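PDB 1ZUU: protein BZZ1, which acts in endocytosis and trafficking to the vacuole and, with type I myosins, restores actin cytoskeleton polarity after salt stress. Local coordinates for residues D24-V29 and T38-D43. Residues are numbered along the deposited sequence; the frame is centred on the assembly and turned at random. Where two conformers were deposited one is given.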
ATOM      1  N   ASP A  24       8.280  -4.701  -3.204  1.00  4.46           N
ATOM      2  CA  ASP A  24       7.201  -4.602  -4.218  1.00  4.07           C
ATOM      3  C   ASP A  24       7.251  -3.200  -4.856  1.00  4.29           C
ATOM      4  O   ASP A  24       7.538  -2.180  -4.190  1.00  5.35           O
ATOM      5  CB  ASP A  24       5.873  -4.830  -3.556  1.00  4.27           C
ATOM      6  CG  ASP A  24       5.617  -6.297  -3.132  1.00  4.72           C
ATOM      7  OD1 ASP A  24       6.397  -7.191  -3.556  1.00  5.54           O
ATOM      8  OD2 ASP A  24       4.622  -6.506  -2.388  1.00  5.04           O
ATOM      9  N   LYS A  25       6.910  -3.171  -6.129  1.00  3.68           N
ATOM     10  CA  LYS A  25       6.791  -1.903  -6.866  1.00  4.48           C
ATOM     11  C   LYS A  25       5.359  -1.363  -6.690  1.00  4.51           C
ATOM     12  O   LYS A  25       4.399  -2.080  -6.952  1.00  5.95           O
ATOM     13  CB  LYS A  25       7.037  -2.142  -8.385  1.00  4.97           C
ATOM     14  CG  LYS A  25       8.384  -2.287  -8.842  1.00  7.09           C
ATOM     15  CD  LYS A  25       9.195  -3.412  -8.338  1.00  6.99           C
ATOM     16  CE  LYS A  25      10.480  -3.591  -9.161  1.00  7.63           C
ATOM     17  NZ  LYS A  25      11.250  -4.674  -8.686  1.00  7.13           N
ATOM     18  N   ILE A  26       5.263  -0.120  -6.202  1.00  4.61           N
ATOM     19  CA  ILE A  26       3.971   0.450  -5.850  1.00  4.08           C
ATOM     20  C   ILE A  26       3.797   1.821  -6.534  1.00  4.75           C
ATOM     21  O   ILE A  26       4.800   2.462  -6.945  1.00  5.19           O
ATOM     22  CB  ILE A  26       3.747   0.554  -4.327  1.00  4.61           C
ATOM     23  CG1 ILE A  26       4.721   1.554  -3.683  1.00  5.60           C
ATOM     24  CG2 ILE A  26       3.824  -0.848  -3.687  1.00  5.15           C
ATOM     25  CD1 ILE A  26       4.452   1.809  -2.196  1.00  6.45           C
ATOM     26  N   SER A  27       2.566   2.281  -6.563  1.00  4.21           N
ATOM     27  CA  SER A  27       2.244   3.613  -7.083  1.00  4.71           C
ATOM     28  C   SER A  27       1.043   4.158  -6.284  1.00  4.07           C
ATOM     29  O   SER A  27       0.196   3.432  -5.790  1.00  4.72           O
ATOM     30  CB  SER A  27       1.899   3.548  -8.565  1.00  5.67           C
ATOM     31  OG  SER A  27       0.735   2.799  -8.782  1.00  6.68           O
ATOM     32  N   LEU A  28       1.028   5.486  -6.172  1.00  4.16           N
ATOM     33  CA  LEU A  28      -0.051   6.144  -5.402  1.00  4.18           C
ATOM     34  C   LEU A  28      -1.369   6.198  -6.199  1.00  4.52           C
ATOM     35  O   LEU A  28      -1.373   6.503  -7.382  1.00  5.37           O
ATOM     36  CB  LEU A  28       0.411   7.537  -5.078  1.00  4.62           C
ATOM     37  CG  LEU A  28      -0.477   8.429  -4.171  1.00  4.93           C
ATOM     38  CD1 LEU A  28      -0.719   7.773  -2.810  1.00  5.01           C
ATOM     39  CD2 LEU A  28       0.125   9.801  -4.042  1.00  5.68           C
ATOM     40  N   VAL A  29      -2.480   5.984  -5.480  1.00  4.35           N
ATOM     41  CA  VAL A  29      -3.809   6.293  -5.980  1.00  4.90           C
ATOM     42  C   VAL A  29      -4.350   7.557  -5.265  1.00  4.38           C
ATOM     43  O   VAL A  29      -4.796   8.500  -5.908  1.00  5.47           O
ATOM     44  CB  VAL A  29      -4.804   5.132  -5.808  1.00  5.63           C
ATOM     45  CG1 VAL A  29      -6.224   5.550  -6.223  1.00  6.42           C
ATOM     46  CG2 VAL A  29      -4.317   3.902  -6.527  1.00  6.67           C
ATOM     47  N   THR A  38      -3.483   4.624   3.129  1.00  4.06           N
ATOM     48  CA  THR A  38      -3.210   5.224   1.823  1.00  4.30           C
ATOM     49  C   THR A  38      -3.679   4.241   0.745  1.00  3.79           C
ATOM     50  O   THR A  38      -3.455   3.026   0.871  1.00  4.22           O
ATOM     51  CB  THR A  38      -1.700   5.459   1.671  1.00  4.48           C
ATOM     52  OG1 THR A  38      -1.250   6.390   2.659  1.00  5.19           O
ATOM     53  CG2 THR A  38      -1.329   6.030   0.341  1.00  4.76           C
ATOM     54  N   LYS A  39      -4.360   4.731  -0.284  0.50  3.95           N
ATOM     55  CA  LYS A  39      -4.724   3.847  -1.384  0.50  4.25           C
ATOM     56  C   LYS A  39      -3.567   3.838  -2.393  0.50  4.13           C
ATOM     57  O   LYS A  39      -3.064   4.905  -2.784  0.50  3.93           O
ATOM     58  CB  LYS A  39      -6.039   4.256  -2.051  0.50  4.86           C
ATOM     59  CG  LYS A  39      -6.596   3.133  -2.940  0.50  5.20           C
ATOM     60  CD  LYS A  39      -7.854   3.490  -3.651  0.50  7.49           C
ATOM     61  CE  LYS A  39      -9.009   3.410  -2.726  0.50  9.11           C
ATOM     62  NZ  LYS A  39     -10.270   3.916  -3.414  0.50 11.86           N
ATOM     63  N   ILE A  40      -3.178   2.624  -2.820  1.00  3.80           N
ATOM     64  CA  ILE A  40      -2.075   2.411  -3.725  1.00  3.45           C
ATOM     65  C   ILE A  40      -2.458   1.299  -4.742  1.00  3.64           C
ATOM     66  O   ILE A  40      -3.377   0.516  -4.532  1.00  4.60           O
ATOM     67  CB  ILE A  40      -0.753   2.016  -2.970  1.00  4.26           C
ATOM     68  CG1 ILE A  40      -0.929   0.679  -2.252  1.00  4.88           C
ATOM     69  CG2 ILE A  40      -0.302   3.122  -2.053  1.00  4.73           C
ATOM     70  CD1 ILE A  40       0.416   0.013  -1.901  1.00  5.94           C
ATOM     71  N   ASN A  41      -1.604   1.239  -5.766  1.00  3.82           N
ATOM     72  CA  ASN A  41      -1.476   0.057  -6.602  1.00  3.99           C
ATOM     73  C   ASN A  41      -0.186  -0.681  -6.214  1.00  3.84           C
ATOM     74  O   ASN A  41       0.839  -0.020  -5.997  1.00  4.47           O
ATOM     75  CB  ASN A  41      -1.414   0.415  -8.075  1.00  5.16           C
ATOM     76  CG  ASN A  41      -2.521   1.351  -8.498  1.00  6.48           C
ATOM     77  OD1 ASN A  41      -3.695   0.992  -8.499  1.00  7.57           O
ATOM     78  ND2 ASN A  41      -2.148   2.608  -8.768  1.00  6.62           N
ATOM     79  N   ASN A  42      -0.250  -1.987  -6.183  1.00  3.60           N
ATOM     80  CA  ASN A  42       0.936  -2.829  -6.067  1.00  3.37           C
ATOM     81  C   ASN A  42       1.117  -3.432  -7.458  1.00  3.59           C
ATOM     82  O   ASN A  42       0.404  -4.340  -7.840  1.00  4.10           O
ATOM     83  CB  ASN A  42       0.747  -3.873  -4.974  1.00  3.70           C
ATOM     84  CG  ASN A  42       1.984  -4.702  -4.721  1.00  3.75           C
ATOM     85  OD1 ASN A  42       2.819  -4.878  -5.631  1.00  4.29           O
ATOM     86  ND2 ASN A  42       2.148  -5.190  -3.481  1.00  4.19           N
ATOM     87  N   ASP A  43       2.087  -2.877  -8.227  1.00  3.71           N
ATOM     88  CA  ASP A  43       2.308  -3.389  -9.576  1.00  3.51           C
ATOM     89  C   ASP A  43       3.021  -4.739  -9.545  1.00  3.68           C
ATOM     90  O   ASP A  43       2.888  -5.499 -10.534  1.00  4.83           O
ATOM     91  CB  ASP A  43       3.013  -2.378 -10.491  1.00  4.36           C
ATOM     92  CG  ASP A  43       2.097  -1.246 -10.995  1.00  4.99           C
ATOM     93  OD1 ASP A  43       0.875  -1.300 -10.739  1.00  5.93           O
ATOM     94  OD2 ASP A  43       2.615  -0.298 -11.655  1.00  6.13           O
TER
HETATM   95  O   HOH W   1      -2.613   4.980 -10.078  1.00 35.38           O
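Ser27 and Asn41 face each other as a hydrogen-bonded antiparallel pair: Ser27 N reaches Asn41 O at 2.9 Å, and Asn41 N returns to Ser27 O at 2.8 Å. To one side the backbone pairing continues from Val29 N to Lys39 O, 3.0 Å; to the other Asp43 N bonds to Lys25 O. Ile26, the non-hydrogen-bonded partner of Asn42, brings CA to 3.2 Å from Asn41 O in a CA-H...O contact.

Side chains add polar links on both faces. Asn41 ND2 gives a nearly straight bond to Ser27 OG (2.9 Å, 164°), the hydroxyl lying close to the amide plane; chi1 of 64° sets OG between the backbone N and carbonyl carbon of Ser27. A short serine and a two-ended amide suit this pair, since Asn41 OD1 accepts from Thr48 OG1 in strand 47-52.

These strands are the first two of the three-stranded antiparallel sheet in the beta-barrel of BZZ1's first SH3 domain. Inside the barrel Ile26 CG2 meets Ile40 CD1 at 3.9 Å; both branched side chains also touch Ile56, filling the core.

Near the turn, Asn42 ND2 donates to Asp24 OD2 (3.0 Å) from above the carboxylate plane, and to Thr19 O, while OD1 accepts from Thr45 N: an amide suits this buried place because both its ends find partners. Asp24 OD2 also accepts from Thr21 N.

Van der Waals contacts fill the other end. Val29 CG2 touches Asn41 ND2, the side chains crossing at about a right angle; Val29 CG1 packs on the long aliphatic stem of Lys39, whose amine leads away, and Leu28 CD1 touches Thr38 CG2.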